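Local coordinates for halotolerant alpha-type carbonic anhydrase (dCA II) (PDB 1Y7W), which catalyses the reversible hydration of carbon dioxide to bicarbonate at a zinc ion, as a salt-tolerant enzyme from the alga Dunaliella salina, at residues D86-N92 with F105-N111; H130-F134 with M256-V260; I143-L147 with M172-S176. The contacts are given in a common frame with arbitrary orientation. Numbering follows the deposited sequence.

Contact 1 (D86-N92 with F105-N111). With NA (sodium ion), chain C.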
ATOM      1  N   ASP A  86      12.282 -20.685   2.964  1.00 27.19           N
ATOM      2  CA  ASP A  86      11.979 -19.815   1.832  1.00 27.36           C
ATOM      3  C   ASP A  86      10.835 -18.873   2.137  1.00 25.95           C
ATOM      4  O   ASP A  86      10.052 -18.536   1.236  1.00 26.83           O
ATOM      5  CB  ASP A  86      11.675 -20.634   0.580  1.00 33.17           C
ATOM      6  CG  ASP A  86      10.998 -21.892   0.902  1.00 37.08           C
ATOM      7  OD1 ASP A  86      10.244 -21.873   1.909  1.00 39.94           O
ATOM      8  OD2 ASP A  86      11.246 -22.900   0.170  1.00 40.54           O
ATOM      9  N   GLY A  87      10.739 -18.481   3.404  1.00 24.27           N
ATOM     10  CA  GLY A  87       9.684 -17.561   3.845  1.00 22.66           C
ATOM     11  C   GLY A  87      10.365 -16.253   4.185  1.00 22.49           C
ATOM     12  O   GLY A  87      11.449 -16.238   4.768  1.00 22.84           O
ATOM     13  N   ILE A  88       9.741 -15.131   3.815  1.00 21.21           N
ATOM     14  CA  ILE A  88      10.341 -13.830   4.043  1.00 19.22           C
ATOM     15  C   ILE A  88       9.987 -13.194   5.380  1.00 20.13           C
ATOM     16  O   ILE A  88       8.797 -13.146   5.774  1.00 19.17           O
ATOM     17  CB  ILE A  88       9.917 -12.826   2.886  1.00 20.12           C
ATOM     18  CG1 ILE A  88      10.645 -13.215   1.577  1.00 19.01           C
ATOM     19  CG2 ILE A  88      10.322 -11.381   3.256  1.00 20.62           C
ATOM     20  CD1 ILE A  88      10.364 -12.299   0.357  1.00 19.95           C
ATOM     21  N   THR A  89      11.008 -12.691   6.073  1.00 20.35           N
ATOM     22  CA  THR A  89      10.775 -11.940   7.313  1.00 18.46           C
ATOM     23  C   THR A  89      11.365 -10.573   7.070  1.00 19.13           C
ATOM     24  O   THR A  89      12.517 -10.457   6.681  1.00 19.69           O
ATOM     25  CB  THR A  89      11.491 -12.545   8.520  1.00 21.00           C
ATOM     26  OG1 THR A  89      10.959 -13.864   8.749  1.00 19.75           O
ATOM     27  CG2 THR A  89      11.231 -11.622   9.772  1.00 21.30           C
ATOM     28  N   LEU A  90      10.587  -9.514   7.304  1.00 18.39           N
ATOM     29  CA  LEU A  90      11.083  -8.149   7.124  1.00 19.67           C
ATOM     30  C   LEU A  90      11.922  -7.891   8.376  1.00 20.23           C
ATOM     31  O   LEU A  90      11.414  -7.918   9.488  1.00 20.79           O
ATOM     32  CB  LEU A  90       9.891  -7.190   7.065  1.00 19.31           C
ATOM     33  CG  LEU A  90       8.935  -7.519   5.903  1.00 19.82           C
ATOM     34  CD1 LEU A  90       7.912  -6.405   5.852  1.00 20.41           C
ATOM     35  CD2 LEU A  90       9.680  -7.619   4.573  1.00 20.17           C
ATOM     36  N   THR A  91      13.201  -7.617   8.168  0.50 21.12           N
ATOM     37  CA  THR A  91      14.107  -7.432   9.288  0.50 21.40           C
ATOM     38  C   THR A  91      14.635  -6.001   9.461  0.50 22.33           C
ATOM     39  O   THR A  91      14.669  -5.231   8.501  0.50 23.26           O
ATOM     40  CB  THR A  91      15.297  -8.420   9.149  0.50 20.41           C
ATOM     41  OG1 THR A  91      16.184  -7.937   8.149  0.50 19.96           O
ATOM     42  CG2 THR A  91      14.805  -9.801   8.768  0.50 16.10           C
ATOM     43  N   ASN A  92      15.041  -5.658  10.694  1.00 23.70           N
ATOM     44  CA  ASN A  92      15.551  -4.310  10.991  1.00 25.40           C
ATOM     45  C   ASN A  92      14.400  -3.330  10.559  1.00 23.45           C
ATOM     46  O   ASN A  92      14.627  -2.310   9.908  1.00 22.56           O
ATOM     47  CB  ASN A  92      16.853  -4.020  10.213  1.00 29.02           C
ATOM     48  CG  ASN A  92      17.440  -2.636  10.521  1.00 36.91           C
ATOM     49  OD1 ASN A  92      17.136  -2.027  11.563  1.00 39.93           O
ATOM     50  ND2 ASN A  92      18.310  -2.131   9.624  1.00 38.89           N
ATOM     51  N   PHE A 105      12.585  -1.445   6.022  1.00 19.81           N
ATOM     52  CA  PHE A 105      13.255  -2.604   6.572  1.00 20.03           C
ATOM     53  C   PHE A 105      14.425  -2.956   5.645  1.00 22.00           C
ATOM     54  O   PHE A 105      14.605  -2.333   4.617  1.00 21.04           O
ATOM     55  CB  PHE A 105      12.232  -3.773   6.636  1.00 18.63           C
ATOM     56  CG  PHE A 105      11.264  -3.815   5.442  1.00 19.81           C
ATOM     57  CD1 PHE A 105      11.696  -4.177   4.175  1.00 18.68           C
ATOM     58  CD2 PHE A 105       9.935  -3.321   5.585  1.00 17.71           C
ATOM     59  CE1 PHE A 105      10.813  -4.033   3.026  1.00 19.44           C
ATOM     60  CE2 PHE A 105       9.072  -3.176   4.492  1.00 17.38           C
ATOM     61  CZ  PHE A 105       9.513  -3.535   3.203  1.00 16.85           C
ATOM     62  N   ASP A 106      15.237  -3.926   6.044  1.00 24.03           N
ATOM     63  CA  ASP A 106      16.327  -4.323   5.181  1.00 25.43           C
ATOM     64  C   ASP A 106      15.717  -4.902   3.896  1.00 25.70           C
ATOM     65  O   ASP A 106      14.715  -5.618   3.958  1.00 24.32           O
ATOM     66  CB  ASP A 106      17.146  -5.385   5.890  1.00 27.01           C
ATOM     67  CG  ASP A 106      17.966  -4.825   7.023  1.00 29.27           C
ATOM     68  OD1 ASP A 106      18.322  -5.621   7.914  1.00 30.72           O
ATOM     69  OD2 ASP A 106      18.239  -3.612   7.014  1.00 29.21           O
ATOM     70  N   GLN A 107      16.287  -4.599   2.742  1.00 28.18           N
ATOM     71  CA  GLN A 107      15.715  -5.153   1.498  1.00 30.30           C
ATOM     72  C   GLN A 107      15.822  -6.657   1.401  1.00 29.23           C
ATOM     73  O   GLN A 107      16.923  -7.220   1.530  1.00 27.90           O
ATOM     74  CB  GLN A 107      16.400  -4.571   0.280  1.00 34.26           C
ATOM     75  CG  GLN A 107      15.602  -3.478  -0.389  1.00 39.99           C
ATOM     76  CD  GLN A 107      16.392  -2.811  -1.532  1.00 42.70           C
ATOM     77  OE1 GLN A 107      16.270  -1.584  -1.750  1.00 44.20           O
ATOM     78  NE2 GLN A 107      17.201  -3.619  -2.269  1.00 41.37           N
ATOM     79  N   PRO A 108      14.686  -7.347   1.213  1.00 27.73           N
ATOM     80  CA  PRO A 108      14.735  -8.803   1.093  1.00 26.98           C
ATOM     81  C   PRO A 108      15.570  -9.146  -0.172  1.00 27.96           C
ATOM     82  O   PRO A 108      15.559  -8.424  -1.157  1.00 26.77           O
ATOM     83  CB  PRO A 108      13.258  -9.211   0.915  1.00 26.54           C
ATOM     84  CG  PRO A 108      12.519  -8.153   1.610  1.00 26.91           C
ATOM     85  CD  PRO A 108      13.296  -6.868   1.283  1.00 27.56           C
ATOM     86  N   ALA A 109      16.263 -10.276  -0.153  1.00 29.76           N
ATOM     87  CA  ALA A 109      17.087 -10.625  -1.316  1.00 31.29           C
ATOM     88  C   ALA A 109      16.931 -12.073  -1.758  1.00 31.68           C
ATOM     89  O   ALA A 109      17.615 -12.511  -2.702  1.00 35.08           O
ATOM     90  CB  ALA A 109      18.615 -10.303  -1.033  1.00 30.83           C
ATOM     91  N   ALA A 110      16.054 -12.823  -1.098  1.00 29.01           N
ATOM     92  CA  ALA A 110      15.841 -14.213  -1.475  1.00 27.11           C
ATOM     93  C   ALA A 110      14.362 -14.530  -1.579  1.00 26.41           C
ATOM     94  O   ALA A 110      13.560 -13.867  -0.944  1.00 25.27           O
ATOM     95  CB  ALA A 110      16.474 -15.155  -0.433  1.00 28.41           C
ATOM     96  N   ASN A 111      14.018 -15.547  -2.366  1.00 24.04           N
ATOM     97  CA  ASN A 111      12.621 -15.974  -2.479  1.00 23.97           C
ATOM     98  C   ASN A 111      11.712 -14.840  -2.881  1.00 21.09           C
ATOM     99  O   ASN A 111      10.562 -14.779  -2.468  1.00 22.34           O
ATOM    100  CB  ASN A 111      12.168 -16.559  -1.147  1.00 26.53           C
ATOM    101  CG  ASN A 111      13.044 -17.713  -0.715  1.00 30.70           C
ATOM    102  OD1 ASN A 111      13.099 -18.718  -1.420  1.00 33.19           O
ATOM    103  ND2 ASN A 111      13.751 -17.576   0.428  1.00 31.72           N
TER
HETATM  104 NA    NA C 281      12.547 -17.201   6.659  1.00 23.25          NA
HETATM  105  O   HOH W   1      13.835 -15.291   2.692  1.00 41.48           O
HETATM  106  O   HOH W   2      13.195 -15.221   7.342  1.00 29.96           O
HETATM  107  O   HOH W   3      14.130  -7.712   5.508  1.00 23.19           O
HETATM  108  O   HOH W   4      16.598  -1.182   7.369  1.00 47.05           O
HETATM  109  O   HOH W   5      14.322 -17.335   5.267  1.00 35.45           O
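Leu90 drops into the hollow between Phe105 and Pro108. Its CD1 sits over the face of the Phe105 ring, 4.0 Å from the centroid, while its CD2 lies 4.1 Å from CG of Pro108. The fit is mutual, because Pro108 is itself a bump: the same CG lies 4.2 Å from Ile88 CG2, so the proline ring nests between the two aliphatic side chains. Further along, Ile88 CD1 reaches down to the backbone, 3.8 Å from both O of Ala110 and O of Asn111. The segments run nearly antiparallel (170°) yet bow apart in the middle, and these side chains fill the gap. In this alpha-type carbonic anhydrase the two segments, mostly loop apart from the short strand 89-90, lie against the central sheet: Leu90 and Phe105 both rest on Phe129 of strand 120-133, and Leu90 pairs through its backbone with Ile211 in a separate two-stranded sheet. Where the chains close up again, Asp106 N donates to Thr91 O (2.8 Å, 174°). The Asp106 carboxylate accepts from Asn92 ND2 at OD2 (3.0 Å) and weakly from Thr91 OG1 at OD1 (3.2 Å). Water 3 plugs the space beside them, 2.8 Å from Thr91 N and 2.7 Å from Asp106 O. At the other end Asn111 OD1 abuts Asp86 CB (3.1 Å), and its ND2 donates to water 1 (3.2 Å), which turns a weak bond to Gly87 O (3.3 Å). That carbonyl also binds the sodium ion at 2.4 Å, alongside waters 2 and 5 and the carbonyls of Gly82 and Gln84.

Contact 2 (H130-F134 with M256-V260). With ZN (zinc ion), chain D.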
ATOM      1  N   HIS A 130       2.923   0.932   3.733  1.00 15.06           N
ATOM      2  CA  HIS A 130       2.374   2.114   4.441  1.00 14.06           C
ATOM      3  C   HIS A 130       0.850   1.966   4.483  1.00 14.36           C
ATOM      4  O   HIS A 130       0.293   1.014   3.904  1.00 13.96           O
ATOM      5  CB  HIS A 130       2.781   3.451   3.760  1.00 13.38           C
ATOM      6  CG  HIS A 130       2.336   3.548   2.328  1.00 16.02           C
ATOM      7  ND1 HIS A 130       3.125   3.163   1.256  1.00 14.94           N
ATOM      8  CD2 HIS A 130       1.154   3.913   1.803  1.00 14.31           C
ATOM      9  CE1 HIS A 130       2.433   3.281   0.128  1.00 16.80           C
ATOM     10  NE2 HIS A 130       1.232   3.734   0.432  1.00 15.17           N
ATOM     11  N   PHE A 131       0.192   2.923   5.102  1.00 13.82           N
ATOM     12  CA  PHE A 131      -1.257   2.784   5.269  1.00 14.98           C
ATOM     13  C   PHE A 131      -2.070   3.987   4.785  1.00 15.29           C
ATOM     14  O   PHE A 131      -1.588   5.127   4.795  1.00 14.27           O
ATOM     15  CB  PHE A 131      -1.608   2.623   6.762  1.00 16.03           C
ATOM     16  CG  PHE A 131      -1.020   1.398   7.426  1.00 16.51           C
ATOM     17  CD1 PHE A 131       0.245   1.442   8.006  1.00 17.58           C
ATOM     18  CD2 PHE A 131      -1.742   0.203   7.456  1.00 18.03           C
ATOM     19  CE1 PHE A 131       0.770   0.303   8.596  1.00 20.20           C
ATOM     20  CE2 PHE A 131      -1.240  -0.949   8.039  1.00 19.83           C
ATOM     21  CZ  PHE A 131       0.032  -0.903   8.612  1.00 19.38           C
ATOM     22  N   HIS A 132      -3.322   3.713   4.419  1.00 12.93           N
ATOM     23  CA  HIS A 132      -4.259   4.803   4.058  1.00 13.05           C
ATOM     24  C   HIS A 132      -5.331   4.508   5.118  1.00 13.34           C
ATOM     25  O   HIS A 132      -5.947   3.434   5.112  1.00 14.02           O
ATOM     26  CB  HIS A 132      -4.722   4.650   2.609  1.00 14.09           C
ATOM     27  CG  HIS A 132      -3.613   4.922   1.636  1.00 13.98           C
ATOM     28  ND1 HIS A 132      -3.253   6.198   1.272  1.00 14.69           N
ATOM     29  CD2 HIS A 132      -2.685   4.096   1.080  1.00 15.19           C
ATOM     30  CE1 HIS A 132      -2.166   6.157   0.511  1.00 18.91           C
ATOM     31  NE2 HIS A 132      -1.801   4.894   0.385  1.00 15.76           N
ATOM     32  N   HIS A 133      -5.461   5.460   6.055  1.00 15.02           N
ATOM     33  CA  HIS A 133      -6.309   5.280   7.227  1.00 16.05           C
ATOM     34  C   HIS A 133      -7.619   6.057   7.266  1.00 16.64           C
ATOM     35  O   HIS A 133      -7.707   7.189   6.788  1.00 16.50           O
ATOM     36  CB  HIS A 133      -5.478   5.515   8.537  1.00 14.04           C
ATOM     37  CG  HIS A 133      -4.345   6.530   8.420  1.00 16.06           C
ATOM     38  ND1 HIS A 133      -4.534   7.895   8.406  1.00 14.79           N
ATOM     39  CD2 HIS A 133      -2.999   6.347   8.357  1.00 15.48           C
ATOM     40  CE1 HIS A 133      -3.361   8.507   8.348  1.00 17.72           C
ATOM     41  NE2 HIS A 133      -2.411   7.586   8.319  1.00 15.26           N
ATOM     42  N   PHE A 134      -8.613   5.392   7.863  1.00 18.64           N
ATOM     43  CA  PHE A 134      -9.984   5.839   8.021  1.00 17.83           C
ATOM     44  C   PHE A 134     -10.855   5.668   6.783  1.00 18.77           C
ATOM     45  O   PHE A 134     -12.032   5.319   6.905  1.00 17.69           O
ATOM     46  CB  PHE A 134     -10.024   7.229   8.596  1.00 17.58           C
ATOM     47  CG  PHE A 134      -9.615   7.228  10.048  1.00 20.90           C
ATOM     48  CD1 PHE A 134     -10.481   6.714  11.029  1.00 20.90           C
ATOM     49  CD2 PHE A 134      -8.322   7.581  10.425  1.00 17.60           C
ATOM     50  CE1 PHE A 134     -10.023   6.558  12.352  1.00 22.95           C
ATOM     51  CE2 PHE A 134      -7.879   7.428  11.718  1.00 21.06           C
ATOM     52  CZ  PHE A 134      -8.719   6.920  12.680  1.00 19.94           C
ATOM     53  N   MET A 256      -7.750   1.792  15.447  1.00 21.74           N
ATOM     54  CA  MET A 256      -7.675   2.923  14.518  1.00 21.17           C
ATOM     55  C   MET A 256      -7.197   4.201  15.201  1.00 21.23           C
ATOM     56  O   MET A 256      -6.651   5.115  14.552  1.00 19.03           O
ATOM     57  CB  MET A 256      -9.040   3.158  13.850  1.00 20.55           C
ATOM     58  CG  MET A 256      -9.396   2.103  12.805  1.00 20.15           C
ATOM     59  SD  MET A 256      -8.095   1.846  11.506  1.00 19.24           S
ATOM     60  CE  MET A 256      -8.051   3.516  10.801  1.00 18.32           C
ATOM     61  N   LYS A 257      -7.382   4.263  16.521  1.00 20.78           N
ATOM     62  CA  LYS A 257      -6.948   5.439  17.262  1.00 20.66           C
ATOM     63  C   LYS A 257      -5.444   5.665  17.129  1.00 19.80           C
ATOM     64  O   LYS A 257      -4.988   6.808  17.156  1.00 19.90           O
ATOM     65  CB  LYS A 257      -7.313   5.308  18.763  1.00 21.50           C
ATOM     66  CG  LYS A 257      -6.740   6.448  19.658  1.00 24.05           C
ATOM     67  CD  LYS A 257      -7.581   6.639  20.960  1.00 26.33           C
ATOM     68  CE  LYS A 257      -6.913   7.653  21.927  1.00 28.24           C
ATOM     69  NZ  LYS A 257      -5.559   7.178  22.295  1.00 27.50           N
ATOM     70  N   LEU A 258      -4.678   4.588  16.954  1.00 18.99           N
ATOM     71  CA  LEU A 258      -3.220   4.737  16.807  1.00 19.64           C
ATOM     72  C   LEU A 258      -2.911   5.709  15.642  1.00 18.65           C
ATOM     73  O   LEU A 258      -2.034   6.573  15.758  1.00 19.12           O
ATOM     74  CB  LEU A 258      -2.562   3.384  16.501  1.00 18.66           C
ATOM     75  CG  LEU A 258      -1.088   3.433  16.009  1.00 19.36           C
ATOM     76  CD1 LEU A 258      -0.188   3.741  17.211  1.00 22.51           C
ATOM     77  CD2 LEU A 258      -0.662   2.099  15.423  1.00 20.67           C
ATOM     78  N   PHE A 259      -3.621   5.546  14.522  1.00 18.16           N
ATOM     79  CA  PHE A 259      -3.386   6.396  13.356  1.00 18.66           C
ATOM     80  C   PHE A 259      -3.663   7.867  13.600  1.00 19.31           C
ATOM     81  O   PHE A 259      -2.916   8.740  13.114  1.00 19.18           O
ATOM     82  CB  PHE A 259      -4.164   5.849  12.140  1.00 18.36           C
ATOM     83  CG  PHE A 259      -3.689   4.483  11.722  1.00 19.81           C
ATOM     84  CD1 PHE A 259      -4.430   3.345  11.991  1.00 18.99           C
ATOM     85  CD2 PHE A 259      -2.449   4.346  11.099  1.00 20.88           C
ATOM     86  CE1 PHE A 259      -3.960   2.090  11.647  1.00 21.18           C
ATOM     87  CE2 PHE A 259      -1.963   3.094  10.743  1.00 21.18           C
ATOM     88  CZ  PHE A 259      -2.729   1.957  11.018  1.00 21.64           C
ATOM     89  N   VAL A 260      -4.717   8.165  14.353  1.00 20.22           N
ATOM     90  CA  VAL A 260      -5.003   9.565  14.678  1.00 22.68           C
ATOM     91  C   VAL A 260      -3.941  10.137  15.617  1.00 21.61           C
ATOM     92  O   VAL A 260      -3.403  11.237  15.416  1.00 21.59           O
ATOM     93  CB  VAL A 260      -6.354   9.720  15.425  1.00 23.97           C
ATOM     94  CG1 VAL A 260      -6.693  11.199  15.544  1.00 25.81           C
ATOM     95  CG2 VAL A 260      -7.386   9.009  14.743  1.00 23.47           C
TER
HETATM   96 ZN    ZN D 283      -0.373   3.905  -0.736  1.00 17.72          ZN
HETATM   97  O   HOH W   6       0.044   5.410  -1.839  1.00 28.85           O
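The zinc site of the enzyme lies on one side of strand 130-133, and this contact packs the other side against a helix. His130 NE2 (2.0 Å) and His132 NE2 (2.1 Å) bind the zinc, joined by water 6 at 1.9 Å and by His150 from the adjacent strand. Phe131 and His133 point the opposite way, toward helix 253-266, whose short segment crosses the strand at 96° with the axes 9.9 Å apart. Here Phe259 joins them in an aromatic cluster: its CE2 lies 3.8 Å from Phe131 CG, the two planes 55° apart, and its CB sits over the His133 imidazole, 4.1 Å from the centroid. This is the alpha-carbonic anhydrase arrangement, in which alternate residues of a single strand serve the metal and the packing against the helix. The His133 ring is held by hydrogen bonds from outside the two segments, between NE2 and Gly100 N and between ND1 and Val272 O. Just past the strand, Met256 CE stands almost on the normal of the Phe134 ring, 3.8 Å from its centroid, a CH-pi contact, and SD follows at 5.3 Å from that centroid, a Met-aromatic contact. Val260 CG2 comes within 3.2 Å of Phe134 CZ, and Met256 O within 3.3 Å of that same CZ.

Contact 3 (I143-L147 with M172-S176)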
ATOM      1  N   ILE A 143     -17.833  -0.270  -1.852  1.00 20.87           N
ATOM      2  CA  ILE A 143     -17.669  -0.122  -0.416  1.00 21.27           C
ATOM      3  C   ILE A 143     -16.243   0.199   0.005  1.00 19.91           C
ATOM      4  O   ILE A 143     -15.339  -0.448  -0.499  1.00 19.00           O
ATOM      5  CB  ILE A 143     -18.064  -1.452   0.240  1.00 22.33           C
ATOM      6  CG1 ILE A 143     -19.508  -1.763  -0.129  1.00 23.15           C
ATOM      7  CG2 ILE A 143     -17.810  -1.459   1.767  1.00 20.80           C
ATOM      8  CD1 ILE A 143     -20.422  -0.683   0.268  1.00 28.24           C
ATOM      9  N   HIS A 144     -16.084   1.173   0.898  1.00 19.53           N
ATOM     10  CA  HIS A 144     -14.792   1.552   1.503  1.00 19.87           C
ATOM     11  C   HIS A 144     -14.537   0.686   2.744  1.00 19.97           C
ATOM     12  O   HIS A 144     -15.487   0.078   3.318  1.00 14.46           O
ATOM     13  CB  HIS A 144     -14.755   3.029   1.963  1.00 21.99           C
ATOM     14  CG  HIS A 144     -14.550   4.029   0.844  1.00 22.17           C
ATOM     15  ND1 HIS A 144     -13.295   4.424   0.415  1.00 23.65           N
ATOM     16  CD2 HIS A 144     -15.444   4.723   0.082  1.00 22.47           C
ATOM     17  CE1 HIS A 144     -13.422   5.327  -0.552  1.00 22.47           C
ATOM     18  NE2 HIS A 144     -14.712   5.530  -0.770  1.00 21.96           N
ATOM     19  N   TYR A 145     -13.241   0.585   3.122  1.00 18.47           N
ATOM     20  CA  TYR A 145     -12.811  -0.140   4.326  1.00 17.66           C
ATOM     21  C   TYR A 145     -12.124   0.922   5.152  1.00 16.47           C
ATOM     22  O   TYR A 145     -11.633   1.924   4.615  1.00 16.07           O
ATOM     23  CB  TYR A 145     -11.844  -1.309   3.986  1.00 16.84           C
ATOM     24  CG  TYR A 145     -12.528  -2.420   3.253  1.00 17.63           C
ATOM     25  CD1 TYR A 145     -13.007  -3.537   3.931  1.00 18.85           C
ATOM     26  CD2 TYR A 145     -12.831  -2.298   1.893  1.00 18.79           C
ATOM     27  CE1 TYR A 145     -13.775  -4.502   3.253  1.00 20.25           C
ATOM     28  CE2 TYR A 145     -13.573  -3.229   1.233  1.00 19.98           C
ATOM     29  CZ  TYR A 145     -14.045  -4.329   1.904  1.00 22.08           C
ATOM     30  OH  TYR A 145     -14.771  -5.280   1.200  1.00 23.92           O
ATOM     31  N   PRO A 146     -12.068   0.747   6.470  1.00 16.29           N
ATOM     32  CA  PRO A 146     -11.424   1.762   7.299  1.00 18.12           C
ATOM     33  C   PRO A 146      -9.886   1.805   7.218  1.00 15.86           C
ATOM     34  O   PRO A 146      -9.241   2.743   7.728  1.00 16.89           O
ATOM     35  CB  PRO A 146     -11.904   1.407   8.715  1.00 17.54           C
ATOM     36  CG  PRO A 146     -12.129  -0.048   8.639  1.00 16.62           C
ATOM     37  CD  PRO A 146     -12.773  -0.248   7.297  1.00 18.28           C
ATOM     38  N   LEU A 147      -9.317   0.801   6.578  1.00 17.31           N
ATOM     39  CA  LEU A 147      -7.834   0.780   6.494  1.00 16.31           C
ATOM     40  C   LEU A 147      -7.375   0.020   5.279  1.00 14.63           C
ATOM     41  O   LEU A 147      -7.941  -1.019   4.953  1.00 14.79           O
ATOM     42  CB  LEU A 147      -7.241   0.121   7.777  1.00 16.69           C
ATOM     43  CG  LEU A 147      -5.708   0.174   7.976  1.00 16.35           C
ATOM     44  CD1 LEU A 147      -5.183   1.668   8.084  1.00 14.77           C
ATOM     45  CD2 LEU A 147      -5.346  -0.616   9.328  1.00 17.32           C
ATOM     46  N   MET A 172      -6.964  -4.900   2.612  1.00 17.98           N
ATOM     47  CA  MET A 172      -8.014  -4.163   3.344  1.00 16.34           C
ATOM     48  C   MET A 172      -8.230  -4.697   4.763  1.00 16.11           C
ATOM     49  O   MET A 172      -7.967  -5.866   5.047  1.00 14.80           O
ATOM     50  CB  MET A 172      -9.358  -4.340   2.608  1.00 17.80           C
ATOM     51  CG  MET A 172      -9.318  -3.906   1.164  1.00 18.44           C
ATOM     52  SD  MET A 172      -9.006  -2.120   1.111  1.00 17.90           S
ATOM     53  CE  MET A 172      -9.414  -1.765  -0.623  1.00 16.54           C
ATOM     54  N   TYR A 173      -8.765  -3.840   5.627  1.00 16.20           N
ATOM     55  CA  TYR A 173      -9.139  -4.239   6.969  1.00 15.82           C
ATOM     56  C   TYR A 173     -10.570  -3.757   7.157  1.00 17.74           C
ATOM     57  O   TYR A 173     -10.845  -2.596   6.866  1.00 19.14           O
ATOM     58  CB  TYR A 173      -8.326  -3.546   8.036  1.00 16.37           C
ATOM     59  CG  TYR A 173      -6.871  -3.899   8.007  1.00 17.29           C
ATOM     60  CD1 TYR A 173      -6.033  -3.394   6.992  1.00 17.60           C
ATOM     61  CD2 TYR A 173      -6.321  -4.761   8.986  1.00 20.19           C
ATOM     62  CE1 TYR A 173      -4.648  -3.765   6.958  1.00 18.87           C
ATOM     63  CE2 TYR A 173      -4.960  -5.129   8.963  1.00 19.19           C
ATOM     64  CZ  TYR A 173      -4.137  -4.627   7.944  1.00 20.84           C
ATOM     65  OH  TYR A 173      -2.811  -5.023   7.911  1.00 20.95           O
ATOM     66  N   LYS A 174     -11.463  -4.653   7.563  1.00 18.74           N
ATOM     67  CA  LYS A 174     -12.842  -4.250   7.859  1.00 19.63           C
ATOM     68  C   LYS A 174     -13.007  -4.076   9.391  1.00 20.13           C
ATOM     69  O   LYS A 174     -12.302  -4.716  10.207  1.00 20.17           O
ATOM     70  CB  LYS A 174     -13.839  -5.313   7.377  1.00 20.92           C
ATOM     71  CG  LYS A 174     -13.708  -6.659   8.061  1.00 23.64           C
ATOM     72  CD  LYS A 174     -14.868  -7.602   7.679  1.00 27.00           C
ATOM     73  CE  LYS A 174     -14.685  -8.994   8.341  1.00 28.92           C
ATOM     74  NZ  LYS A 174     -15.728 -10.018   7.911  1.00 29.88           N
ATOM     75  N   TYR A 175     -13.926  -3.200   9.796  1.00 21.31           N
ATOM     76  CA  TYR A 175     -14.148  -3.012  11.221  1.00 23.49           C
ATOM     77  C   TYR A 175     -14.749  -4.327  11.732  1.00 24.91           C
ATOM     78  O   TYR A 175     -15.597  -4.947  11.092  1.00 23.69           O
ATOM     79  CB  TYR A 175     -15.153  -1.863  11.506  1.00 23.38           C
ATOM     80  CG  TYR A 175     -14.522  -0.490  11.548  1.00 22.26           C
ATOM     81  CD1 TYR A 175     -13.423  -0.240  12.356  1.00 20.70           C
ATOM     82  CD2 TYR A 175     -15.021   0.562  10.765  1.00 22.46           C
ATOM     83  CE1 TYR A 175     -12.827   1.027  12.383  1.00 20.63           C
ATOM     84  CE2 TYR A 175     -14.412   1.848  10.793  1.00 19.84           C
ATOM     85  CZ  TYR A 175     -13.318   2.048  11.604  1.00 19.64           C
ATOM     86  OH  TYR A 175     -12.670   3.255  11.604  1.00 20.44           O
ATOM     87  N   SER A 176     -14.325  -4.713  12.911  1.00 27.12           N
ATOM     88  CA  SER A 176     -14.780  -5.958  13.505  1.00 30.46           C
ATOM     89  C   SER A 176     -14.697  -5.781  15.029  1.00 32.78           C
ATOM     90  O   SER A 176     -14.146  -4.781  15.491  1.00 31.72           O
ATOM     91  CB  SER A 176     -13.836  -7.057  13.032  1.00 29.12           C
ATOM     92  OG  SER A 176     -13.842  -8.165  13.882  1.00 30.86           O
TER
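Pro146 leans the CB-CG edge of its ring onto the face of Tyr175, with CG 3.5 Å from the Tyr175 ring centroid and 8° off the normal, a close CH-pi contact. It marks the point where the loop before strand 147-155 comes in beside strand 166-175, its antiparallel neighbour in the central mixed sheet of the carbonic anhydrase fold. Tyr175 is used a second time, in a cation-pi contact with Arg253. Having no amide proton, Pro146 cannot donate to the facing strand; instead its CD presses against Tyr173 O at 3.1 Å. A hydrogen bond between the backbones comes one residue on, where Tyr173 N donates to Leu147 O at 3.0 Å, bent to 144°. Leu147 and Tyr173 put their side chains on the same face of the sheet, and Leu147 CD2 covers the Tyr173 ring, 3.9 Å from its centroid. Tyr145 and Met172 meet separately. Met172 CB sits over the Tyr145 ring, 4.0 Å from the centroid, and SD approaches obliquely at 4.7 Å from that centroid, a Met-aromatic contact; Pro248 and Ile140 also touch this tyrosine. The CA-to-CB bond of Lys174 points away overall, though CB still lies 4.0 Å from Tyr145 CD1, at the edge of the Tyr145 ring. Besides its bond to the Tyr173 amide, Leu147 O takes a CA-H...O contact from Met172 CA at 3.5 Å.

Following the chain from the N terminus, contact 1 comes first and closes a short loop of 12 residues, joining 86-92 to 105-111 before the main sheet strands begin. It is complete before contact 2 opens on strand 120-133. The loop closed by contact 2 spans 121 residues and ends at helix 253-266; contact 3 is nested inside it, linking the start of strand 147-155 to the end of strand 166-175. Contacts 2 and 3 touch: Met256 CE lies 3.4 Å from Pro146 O, and Phe259 CE1 3.8 Å from Leu147 CD1, so helix and sheet meet there. Contact 1 stands apart, its nearest atoms about 7 Å from those of contact 2.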